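Local coordinates for protein diaminopimelate decarboxylase (Helicobacter pylori, PDB 2QGH) that catalyses the pyridoxal-5'-phosphate-dependent decarboxylation of meso-diaminopimelate to L-lysine, the last step of lysine biosynthesis in bacteria, at residues L121-E131 with L146-R155; H31-F40 with K401-E409. All blocks are in the same frame, centred on the assembly; numbering follows the deposited sequence.

In the fold
The two contacts lie in different parts of a chain that combines an eight-stranded parallel barrel with a mixed beta sheet, the layout of fold-type III pyridoxal-phosphate decarboxylases. Contact 1 (121-131 with 146-155) joins strands 127-130 and 150-155, neighbours in the barrel. Contact 2 (31-40 with 401-409) links strand 35-39, just ahead of the barrel, with strand 402-406 near the C-terminus, across the intervening strand 393-397 of the mixed sheet. Contact 1 is thus nested within the loop that contact 2 closes. Their centres are about 36 Å apart and their nearest atoms about 22 Å, without touching. Arg155 brings contact 1 to the cofactor, whereas contact 2 joins segments near the two ends of the chain.

Contact 1. Residues L121-E131 with L146-R155. With GOL (glycerol), chain D.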
loop_
_atom_site.group_PDB
_atom_site.type_symbol
_atom_site.label_atom_id
_atom_site.label_comp_id
_atom_site.label_asym_id
_atom_site.label_seq_id
_atom_site.Cartn_x
_atom_site.Cartn_y
_atom_site.Cartn_z
ATOM N N LEU A 121 19.652 0.147 -21.687
ATOM C CA LEU A 121 20.787 -0.112 -22.569
ATOM C C LEU A 121 21.339 1.176 -23.161
ATOM O O LEU A 121 22.540 1.307 -23.378
ATOM C CB LEU A 121 20.374 -1.044 -23.708
ATOM C CG LEU A 121 19.938 -2.460 -23.335
ATOM C CD1 LEU A 121 19.551 -3.192 -24.615
ATOM C CD2 LEU A 121 21.062 -3.195 -22.609
ATOM N N LYS A 122 20.446 2.122 -23.418
ATOM C CA LYS A 122 20.830 3.406 -23.985
ATOM C C LYS A 122 21.450 4.344 -22.956
ATOM O O LYS A 122 22.069 5.340 -23.321
ATOM C CB LYS A 122 19.604 4.087 -24.588
ATOM C CG LYS A 122 19.144 3.517 -25.912
ATOM C CD LYS A 122 17.651 3.748 -26.116
ATOM C CE LYS A 122 17.157 5.008 -25.393
ATOM N NZ LYS A 122 17.865 6.240 -25.833
ATOM N N LEU A 123 21.275 4.024 -21.677
ATOM C CA LEU A 123 21.789 4.845 -20.592
ATOM C C LEU A 123 23.134 4.357 -20.070
ATOM O O LEU A 123 23.710 4.930 -19.142
ATOM C CB LEU A 123 20.754 4.897 -19.470
ATOM C CG LEU A 123 19.463 5.596 -19.897
ATOM C CD1 LEU A 123 18.396 5.425 -18.823
ATOM C CD2 LEU A 123 19.753 7.070 -20.162
ATOM N N ASN A 124 23.627 3.284 -20.667
ATOM C CA ASN A 124 24.928 2.730 -20.312
ATOM C C ASN A 124 25.133 2.392 -18.842
ATOM O O ASN A 124 26.164 2.736 -18.265
ATOM C CB ASN A 124 26.028 3.692 -20.769
ATOM C CG ASN A 124 25.882 4.080 -22.232
ATOM O OD1 ASN A 124 25.837 3.218 -23.110
ATOM N ND2 ASN A 124 25.803 5.380 -22.499
ATOM N N ILE A 125 24.167 1.714 -18.231
ATOM C CA ILE A 125 24.307 1.338 -16.832
ATOM C C ILE A 125 25.296 0.174 -16.711
ATOM O O ILE A 125 25.769 -0.339 -17.725
ATOM C CB ILE A 125 22.944 0.959 -16.223
ATOM C CG1 ILE A 125 22.313 -0.205 -16.983
ATOM C CG2 ILE A 125 22.037 2.165 -16.263
ATOM C CD1 ILE A 125 21.118 -0.806 -16.253
ATOM N N LEU A 126 25.623 -0.245 -15.491
ATOM C CA LEU A 126 26.605 -1.330 -15.329
ATOM C C LEU A 126 26.161 -2.634 -15.988
ATOM O O LEU A 126 26.872 -3.206 -16.811
ATOM C CB LEU A 126 26.908 -1.589 -13.854
ATOM C CG LEU A 126 28.397 -1.731 -13.492
ATOM C CD1 LEU A 126 28.522 -2.341 -12.112
ATOM C CD2 LEU A 126 29.115 -2.600 -14.503
ATOM N N PHE A 127 24.992 -3.124 -15.616
ATOM C CA PHE A 127 24.512 -4.339 -16.240
ATOM C C PHE A 127 23.063 -4.587 -15.907
ATOM O O PHE A 127 22.520 -3.977 -14.978
ATOM C CB PHE A 127 25.379 -5.555 -15.837
ATOM C CG PHE A 127 25.421 -5.850 -14.343
ATOM C CD1 PHE A 127 24.258 -6.115 -13.626
ATOM C CD2 PHE A 127 26.640 -5.941 -13.681
ATOM C CE1 PHE A 127 24.312 -6.473 -12.276
ATOM C CE2 PHE A 127 26.706 -6.298 -12.330
ATOM C CZ PHE A 127 25.539 -6.565 -11.628
ATOM N N LEU A 128 22.438 -5.448 -16.705
ATOM C CA LEU A 128 21.054 -5.840 -16.492
ATOM C C LEU A 128 21.126 -7.211 -15.834
ATOM O O LEU A 128 21.789 -8.114 -16.341
ATOM C CB LEU A 128 20.291 -5.934 -17.818
ATOM C CG LEU A 128 19.549 -4.685 -18.310
ATOM C CD1 LEU A 128 20.534 -3.627 -18.754
ATOM C CD2 LEU A 128 18.642 -5.058 -19.462
ATOM N N ASN A 129 20.465 -7.354 -14.693
ATOM C CA ASN A 129 20.466 -8.615 -13.967
ATOM C C ASN A 129 19.206 -9.346 -14.377
ATOM O O ASN A 129 18.112 -9.013 -13.928
ATOM C CB ASN A 129 20.489 -8.336 -12.467
ATOM C CG ASN A 129 20.825 -9.561 -11.655
ATOM O OD1 ASN A 129 21.725 -10.326 -12.008
ATOM N ND2 ASN A 129 20.114 -9.750 -10.555
ATOM N N VAL A 130 19.361 -10.338 -15.250
ATOM C CA VAL A 130 18.206 -11.068 -15.766
ATOM C C VAL A 130 17.731 -12.203 -14.866
ATOM O O VAL A 130 18.530 -12.904 -14.240
ATOM C CB VAL A 130 18.482 -11.596 -17.194
ATOM C CG1 VAL A 130 19.402 -10.635 -17.921
ATOM C CG2 VAL A 130 19.074 -12.964 -17.145
ATOM N N GLU A 131 16.415 -12.378 -14.821
ATOM C CA GLU A 131 15.809 -13.387 -13.974
ATOM C C GLU A 131 15.170 -14.538 -14.748
ATOM O O GLU A 131 14.724 -15.512 -14.148
ATOM C CB GLU A 131 14.771 -12.719 -13.069
ATOM C CG GLU A 131 15.254 -11.417 -12.434
ATOM C CD GLU A 131 15.254 -11.456 -10.915
ATOM O OE1 GLU A 131 15.495 -10.399 -10.295
ATOM O OE2 GLU A 131 15.017 -12.541 -10.342
ATOM N N LEU A 146 19.808 -2.092 -31.448
ATOM C CA LEU A 146 20.511 -0.861 -31.090
ATOM C C LEU A 146 21.989 -0.982 -31.454
ATOM O O LEU A 146 22.748 -0.021 -31.344
ATOM C CB LEU A 146 20.358 -0.570 -29.592
ATOM C CG LEU A 146 18.959 -0.259 -29.053
ATOM C CD1 LEU A 146 19.009 -0.175 -27.532
ATOM C CD2 LEU A 146 18.446 1.049 -29.644
ATOM N N GLY A 147 22.387 -2.173 -31.886
ATOM C CA GLY A 147 23.764 -2.408 -32.279
ATOM C C GLY A 147 24.789 -2.392 -31.159
ATOM O O GLY A 147 25.940 -2.026 -31.396
ATOM N N ILE A 148 24.390 -2.783 -29.950
ATOM C CA ILE A 148 25.316 -2.809 -28.819
ATOM C C ILE A 148 25.411 -4.196 -28.189
ATOM O O ILE A 148 24.564 -5.057 -28.418
ATOM C CB ILE A 148 24.898 -1.823 -27.708
ATOM C CG1 ILE A 148 23.709 -2.388 -26.932
ATOM C CG2 ILE A 148 24.535 -0.479 -28.306
ATOM C CD1 ILE A 148 23.270 -1.509 -25.788
ATOM N N LYS A 149 26.458 -4.399 -27.397
ATOM C CA LYS A 149 26.678 -5.665 -26.705
ATOM C C LYS A 149 26.288 -5.380 -25.252
ATOM O O LYS A 149 27.025 -4.727 -24.516
ATOM C CB LYS A 149 28.158 -6.063 -26.799
ATOM C CG LYS A 149 28.467 -7.555 -26.648
ATOM C CD LYS A 149 29.951 -7.800 -26.939
ATOM C CE LYS A 149 30.262 -9.261 -27.220
ATOM N NZ LYS A 149 30.117 -10.116 -26.015
ATOM N N ALA A 150 25.118 -5.863 -24.854
ATOM C CA ALA A 150 24.609 -5.631 -23.509
ATOM C C ALA A 150 25.301 -6.411 -22.395
ATOM O O ALA A 150 25.362 -7.641 -22.427
ATOM C CB ALA A 150 23.109 -5.911 -23.480
ATOM N N ARG A 151 25.821 -5.682 -21.409
ATOM C CA ARG A 151 26.465 -6.304 -20.255
ATOM C C ARG A 151 25.347 -6.856 -19.387
ATOM O O ARG A 151 24.441 -6.127 -19.010
ATOM C CB ARG A 151 27.267 -5.281 -19.437
ATOM C CG ARG A 151 28.551 -4.795 -20.099
ATOM C CD ARG A 151 29.437 -4.013 -19.125
ATOM N NE ARG A 151 28.883 -2.706 -18.791
ATOM C CZ ARG A 151 28.943 -1.636 -19.581
ATOM N NH1 ARG A 151 29.545 -1.709 -20.761
ATOM N NH2 ARG A 151 28.393 -0.494 -19.197
ATOM N N ILE A 152 25.387 -8.145 -19.078
ATOM C CA ILE A 152 24.346 -8.714 -18.239
ATOM C C ILE A 152 24.921 -9.536 -17.097
ATOM O O ILE A 152 26.072 -9.962 -17.131
ATOM C CB ILE A 152 23.362 -9.613 -19.049
ATOM C CG1 ILE A 152 24.099 -10.815 -19.635
ATOM C CG2 ILE A 152 22.692 -8.815 -20.153
ATOM C CD1 ILE A 152 23.880 -12.082 -18.862
ATOM N N SER A 153 24.105 -9.720 -16.072
ATOM C CA SER A 153 24.460 -10.517 -14.912
ATOM C C SER A 153 23.301 -11.501 -14.827
ATOM O O SER A 153 22.225 -11.224 -15.341
ATOM C CB SER A 153 24.507 -9.644 -13.656
ATOM O OG SER A 153 24.675 -10.427 -12.481
ATOM N N ILE A 154 23.505 -12.652 -14.210
ATOM C CA ILE A 154 22.406 -13.591 -14.102
ATOM C C ILE A 154 22.174 -13.927 -12.650
ATOM O O ILE A 154 23.095 -14.298 -11.934
ATOM C CB ILE A 154 22.664 -14.876 -14.931
ATOM C CG1 ILE A 154 22.681 -14.519 -16.420
ATOM C CG2 ILE A 154 21.569 -15.897 -14.675
ATOM C CD1 ILE A 154 22.786 -15.704 -17.365
ATOM N N ARG A 155 20.929 -13.771 -12.219
ATOM C CA ARG A 155 20.550 -14.053 -10.841
ATOM C C ARG A 155 20.208 -15.524 -10.672
ATOM O O ARG A 155 19.333 -16.045 -11.360
ATOM C CB ARG A 155 19.341 -13.199 -10.447
ATOM C CG ARG A 155 18.879 -13.412 -9.020
ATOM C CD ARG A 155 17.756 -12.458 -8.632
ATOM N NE ARG A 155 17.377 -12.629 -7.233
ATOM C CZ ARG A 155 16.457 -11.905 -6.601
ATOM N NH1 ARG A 155 15.803 -10.936 -7.234
ATOM N NH2 ARG A 155 16.187 -12.155 -5.324
HETATM C C1 GOL D . 24.272 -0.541 -20.668
HETATM O O1 GOL D . 24.678 0.212 -21.807
HETATM C C2 GOL D . 24.165 -2.004 -21.059
HETATM O O2 GOL D . 25.439 -2.464 -21.530
HETATM C C3 GOL D . 23.728 -2.825 -19.852
HETATM O O3 GOL D . 23.614 -4.194 -20.236
#
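Ser153 lays its CB over one face of the Phe127 ring, 3.6 Å from the centroid and offset toward the rim, a CH-pi contact. With OG anti to the backbone N (chi1 172°), the same serine hydrogen-bonds Asn129 OD1 at 3.0 Å, tilted 33° from the amide carbonyl plane; Ser201 is a second partner of the hydroxyl. The Asn129 amide lies nearly parallel to the Arg155 guanidinium plane, but the touch is between ND2 and the arginine's CB, 3.5 Å apart. Arg155 is fully extended, which carries NH1 to 3.1 Å from Glu131 OE1 in a salt bridge. OE1 uses its syn lone pair and lies near the guanidinium plane, although carboxylate and guanidinium are turned 57° apart. His205 O and Gly178 N bond Arg155 NH2 and Glu131 OE2 from outside, and Arg155 also touches the cofactor. At the other end Arg151, bent at chi3, bonds Leu126 O through NE (2.9 Å) and Ile125 O weakly through NH2. A glycerol, probably from the crystallisation liquor, bridges the segments, O1 bonding Leu121 O and O2 accepting from Arg151 N. Leu121 CD2 packs on Ala150 CB at 3.5 Å. Leu128 and Val130 exchange backbone bonds with Arg151, Ser153 and Arg155, as parallel strands of a beta-alpha-beta unit: helix 133-146 covers Leu128, Val130 and Ile152, and strands 105-107 and 197-203 flank the pair in the barrel.

Contact 2. Residues H31-F40 with K401-E409; sequences HKTPFYLYDF and KIRVIRKRE
Arg408 leaves its backbone with CG anti to N (chi1 -169°) and then bends at chi3 (-52°), which turns the guanidinium edge toward the carbonyls of Lys32 and Pro34. Arg408 NH1 donates to Pro34 O at 2.9 Å, with an N-H...O angle of 162°; the oxygen lies in the guanidinium plane and the donor nearly on the line of the C=O bond. This bond anchors the arginine to the residue that follows a cis peptide bond. Lys32 O is 2.6 Å from Arg408 NH2. Ile405 has CG1 between its backbone N and carbonyl carbon, and its CD1 reaches Tyr38 CD1 at 3.8 Å and Phe40 CZ at 4.0 Å. It meets the tyrosine at about a right angle, while Phe40 and Ile405 approach each other from opposite directions. Leu37 and Ile402 also cross at about a right angle, joined through their CD1 atoms at 4.1 Å. Strand 393-397 lies between strands 35-39 and 402-406 and pairs with each, Ile405 and Arg406 forming a classic beta bulge opposite Glu394. Helix 24-30 sets Leu27 against Leu37 and Ile402, helix 71-79 packs on Phe40 and Ile405, and Arg403 is salt-bridged to Glu398 and also donates to Gly421 O of the second subunit.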
loop_
_atom_site.group_PDB
_atom_site.type_symbol
_atom_site.label_atom_id
_atom_site.label_comp_id
_atom_site.label_asym_id
_atom_site.label_seq_id
_atom_site.Cartn_x
_atom_site.Cartn_y
_atom_site.Cartn_z
ATOM N N HIS A 31 6.192 23.338 11.069
ATOM C CA HIS A 31 5.737 22.172 10.314
ATOM C C HIS A 31 4.659 21.381 11.048
ATOM O O HIS A 31 4.775 21.084 12.236
ATOM C CB HIS A 31 6.922 21.262 9.975
ATOM C CG HIS A 31 7.867 21.856 8.974
ATOM N ND1 HIS A 31 9.195 22.102 9.255
ATOM C CD2 HIS A 31 7.669 22.269 7.700
ATOM C CE1 HIS A 31 9.774 22.643 8.198
ATOM N NE2 HIS A 31 8.870 22.756 7.241
ATOM N N LYS A 32 3.600 21.049 10.323
ATOM C CA LYS A 32 2.478 20.306 10.879
ATOM C C LYS A 32 2.675 18.810 10.683
ATOM O O LYS A 32 3.291 18.394 9.705
ATOM C CB LYS A 32 1.186 20.767 10.189
ATOM C CG LYS A 32 0.036 19.754 10.191
ATOM C CD LYS A 32 -0.522 19.511 11.583
ATOM C CE LYS A 32 -1.722 18.574 11.548
ATOM N NZ LYS A 32 -2.815 19.124 10.695
ATOM N N THR A 33 2.155 18.012 11.616
ATOM C CA THR A 33 2.254 16.553 11.541
ATOM C C THR A 33 1.149 15.966 10.641
ATOM O O THR A 33 0.156 16.632 10.352
ATOM C CB THR A 33 2.116 15.903 12.943
ATOM O OG1 THR A 33 0.868 16.288 13.530
ATOM C CG2 THR A 33 3.259 16.321 13.850
ATOM N N PRO A 34 1.314 14.714 10.179
ATOM C CA PRO A 34 2.464 13.841 10.449
ATOM C C PRO A 34 3.489 14.013 9.332
ATOM O O PRO A 34 3.154 14.451 8.232
ATOM C CB PRO A 34 1.842 12.451 10.443
ATOM C CG PRO A 34 0.827 12.572 9.317
ATOM C CD PRO A 34 0.207 13.949 9.563
ATOM N N PHE A 35 4.740 13.691 9.609
ATOM C CA PHE A 35 5.749 13.807 8.576
ATOM C C PHE A 35 6.916 12.877 8.803
ATOM O O PHE A 35 7.076 12.311 9.879
ATOM C CB PHE A 35 6.250 15.249 8.459
ATOM C CG PHE A 35 6.767 15.838 9.753
ATOM C CD1 PHE A 35 5.949 16.642 10.543
ATOM C CD2 PHE A 35 8.086 15.633 10.151
ATOM C CE1 PHE A 35 6.439 17.237 11.710
ATOM C CE2 PHE A 35 8.584 16.225 11.313
ATOM C CZ PHE A 35 7.759 17.030 12.095
ATOM N N TYR A 36 7.712 12.687 7.765
ATOM C CA TYR A 36 8.891 11.859 7.875
ATOM C C TYR A 36 10.078 12.783 8.152
ATOM O O TYR A 36 10.196 13.845 7.542
ATOM C CB TYR A 36 9.113 11.091 6.572
ATOM C CG TYR A 36 8.259 9.846 6.435
ATOM C CD1 TYR A 36 8.589 8.679 7.118
ATOM C CD2 TYR A 36 7.134 9.830 5.611
ATOM C CE1 TYR A 36 7.831 7.523 6.987
ATOM C CE2 TYR A 36 6.362 8.673 5.473
ATOM C CZ TYR A 36 6.722 7.525 6.162
ATOM O OH TYR A 36 5.995 6.370 6.013
ATOM N N LEU A 37 10.938 12.387 9.085
ATOM C CA LEU A 37 12.132 13.165 9.424
ATOM C C LEU A 37 13.359 12.258 9.304
ATOM O O LEU A 37 13.413 11.188 9.922
ATOM C CB LEU A 37 12.038 13.712 10.853
ATOM C CG LEU A 37 13.180 14.618 11.334
ATOM C CD1 LEU A 37 13.255 15.870 10.474
ATOM C CD2 LEU A 37 12.950 14.986 12.795
ATOM N N TYR A 38 14.340 12.689 8.514
ATOM C CA TYR A 38 15.547 11.895 8.299
ATOM C C TYR A 38 16.834 12.521 8.818
ATOM O O TYR A 38 17.161 13.659 8.473
ATOM C CB TYR A 38 15.746 11.609 6.807
ATOM C CG TYR A 38 14.596 10.893 6.142
ATOM C CD1 TYR A 38 13.484 11.594 5.671
ATOM C CD2 TYR A 38 14.608 9.505 6.006
ATOM C CE1 TYR A 38 12.416 10.924 5.081
ATOM C CE2 TYR A 38 13.550 8.832 5.427
ATOM C CZ TYR A 38 12.456 9.541 4.965
ATOM O OH TYR A 38 11.407 8.851 4.405
ATOM N N ASP A 39 17.561 11.767 9.641
ATOM C CA ASP A 39 18.853 12.218 10.161
ATOM C C ASP A 39 19.820 11.740 9.087
ATOM O O ASP A 39 20.181 10.568 9.049
ATOM C CB ASP A 39 19.195 11.525 11.480
ATOM C CG ASP A 39 20.441 12.107 12.134
ATOM O OD1 ASP A 39 21.349 12.575 11.409
ATOM O OD2 ASP A 39 20.517 12.088 13.379
ATOM N N PHE A 40 20.227 12.646 8.210
ATOM C CA PHE A 40 21.109 12.290 7.116
ATOM C C PHE A 40 22.479 11.722 7.506
ATOM O O PHE A 40 23.034 10.890 6.775
ATOM C CB PHE A 40 21.246 13.493 6.177
ATOM C CG PHE A 40 20.220 13.514 5.057
ATOM C CD1 PHE A 40 19.004 12.848 5.187
ATOM C CD2 PHE A 40 20.464 14.220 3.881
ATOM C CE1 PHE A 40 18.047 12.887 4.168
ATOM C CE2 PHE A 40 19.507 14.264 2.854
ATOM C CZ PHE A 40 18.300 13.594 3.006
ATOM N N LYS A 401 20.639 21.851 10.678
ATOM C CA LYS A 401 19.856 22.356 9.552
ATOM C C LYS A 401 18.643 21.473 9.250
ATOM O O LYS A 401 18.774 20.260 9.090
ATOM C CB LYS A 401 20.728 22.438 8.296
ATOM C CG LYS A 401 21.822 23.493 8.334
ATOM C CD LYS A 401 21.246 24.898 8.237
ATOM C CE LYS A 401 22.316 25.891 7.803
ATOM N NZ LYS A 401 22.901 25.507 6.485
ATOM N N ILE A 402 17.464 22.084 9.178
ATOM C CA ILE A 402 16.239 21.353 8.872
ATOM C C ILE A 402 15.678 21.884 7.571
ATOM O O ILE A 402 15.295 23.044 7.493
ATOM C CB ILE A 402 15.164 21.542 9.963
ATOM C CG1 ILE A 402 15.543 20.756 11.220
ATOM C CG2 ILE A 402 13.797 21.104 9.434
ATOM C CD1 ILE A 402 15.406 19.260 11.077
ATOM N N ARG A 403 15.629 21.037 6.548
ATOM C CA ARG A 403 15.097 21.446 5.258
ATOM C C ARG A 403 14.132 20.394 4.699
ATOM O O ARG A 403 14.242 19.204 5.005
ATOM C CB ARG A 403 16.243 21.688 4.274
ATOM C CG ARG A 403 16.936 20.431 3.811
ATOM C CD ARG A 403 18.337 20.730 3.331
ATOM N NE ARG A 403 18.964 19.564 2.716
ATOM C CZ ARG A 403 18.663 19.111 1.504
ATOM N NH1 ARG A 403 19.280 18.043 1.025
ATOM N NH2 ARG A 403 17.753 19.736 0.767
ATOM N N VAL A 404 13.183 20.850 3.889
ATOM C CA VAL A 404 12.191 19.977 3.273
ATOM C C VAL A 404 12.782 19.240 2.079
ATOM O O VAL A 404 13.389 19.859 1.199
ATOM C CB VAL A 404 10.939 20.799 2.812
ATOM C CG1 VAL A 404 11.367 22.166 2.329
ATOM C CG2 VAL A 404 10.192 20.074 1.702
ATOM N N ILE A 405 12.626 17.915 2.060
ATOM C CA ILE A 405 13.130 17.119 0.947
ATOM C C ILE A 405 11.984 16.553 0.103
ATOM O O ILE A 405 12.209 15.924 -0.924
ATOM C CB ILE A 405 14.106 16.001 1.415
ATOM C CG1 ILE A 405 13.465 15.105 2.465
ATOM C CG2 ILE A 405 15.377 16.640 1.966
ATOM C CD1 ILE A 405 14.350 13.923 2.849
ATOM N N ARG A 406 10.755 16.781 0.553
ATOM C CA ARG A 406 9.551 16.404 -0.197
ATOM C C ARG A 406 8.385 17.216 0.346
ATOM O O ARG A 406 7.963 17.044 1.487
ATOM C CB ARG A 406 9.198 14.917 -0.098
ATOM C CG ARG A 406 8.026 14.578 -1.025
ATOM C CD ARG A 406 7.602 13.114 -0.990
ATOM N NE ARG A 406 6.879 12.776 0.234
ATOM C CZ ARG A 406 6.333 11.585 0.475
ATOM N NH1 ARG A 406 6.429 10.609 -0.428
ATOM N NH2 ARG A 406 5.691 11.364 1.617
ATOM N N LYS A 407 7.864 18.111 -0.472
ATOM C CA LYS A 407 6.757 18.929 -0.025
ATOM C C LYS A 407 5.529 18.056 0.190
ATOM O O LYS A 407 5.354 17.047 -0.487
ATOM C CB LYS A 407 6.458 20.016 -1.056
ATOM C CG LYS A 407 5.367 20.993 -0.629
ATOM C CD LYS A 407 5.817 21.853 0.558
ATOM C CE LYS A 407 5.813 21.125 1.916
ATOM N NZ LYS A 407 4.461 20.846 2.484
ATOM N N ARG A 408 4.688 18.428 1.148
ATOM C CA ARG A 408 3.480 17.656 1.395
ATOM C C ARG A 408 2.532 17.833 0.216
ATOM O O ARG A 408 2.506 18.879 -0.429
ATOM C CB ARG A 408 2.782 18.110 2.669
ATOM C CG ARG A 408 1.673 17.156 3.101
ATOM C CD ARG A 408 0.808 17.760 4.182
ATOM N NE ARG A 408 1.615 18.255 5.291
ATOM C CZ ARG A 408 2.278 17.493 6.162
ATOM N NH1 ARG A 408 2.248 16.162 6.079
ATOM N NH2 ARG A 408 2.987 18.080 7.121
ATOM N N GLU A 409 1.750 16.800 -0.064
ATOM C CA GLU A 409 0.804 16.837 -1.168
ATOM C C GLU A 409 -0.444 17.661 -0.826
ATOM O O GLU A 409 -0.979 17.576 0.286
ATOM C CB GLU A 409 0.399 15.410 -1.504
ATOM C CG GLU A 409 0.477 15.048 -2.965
ATOM C CD GLU A 409 0.510 13.547 -3.147
ATOM O OE1 GLU A 409 -0.171 12.854 -2.359
ATOM O OE2 GLU A 409 1.208 13.066 -4.071
#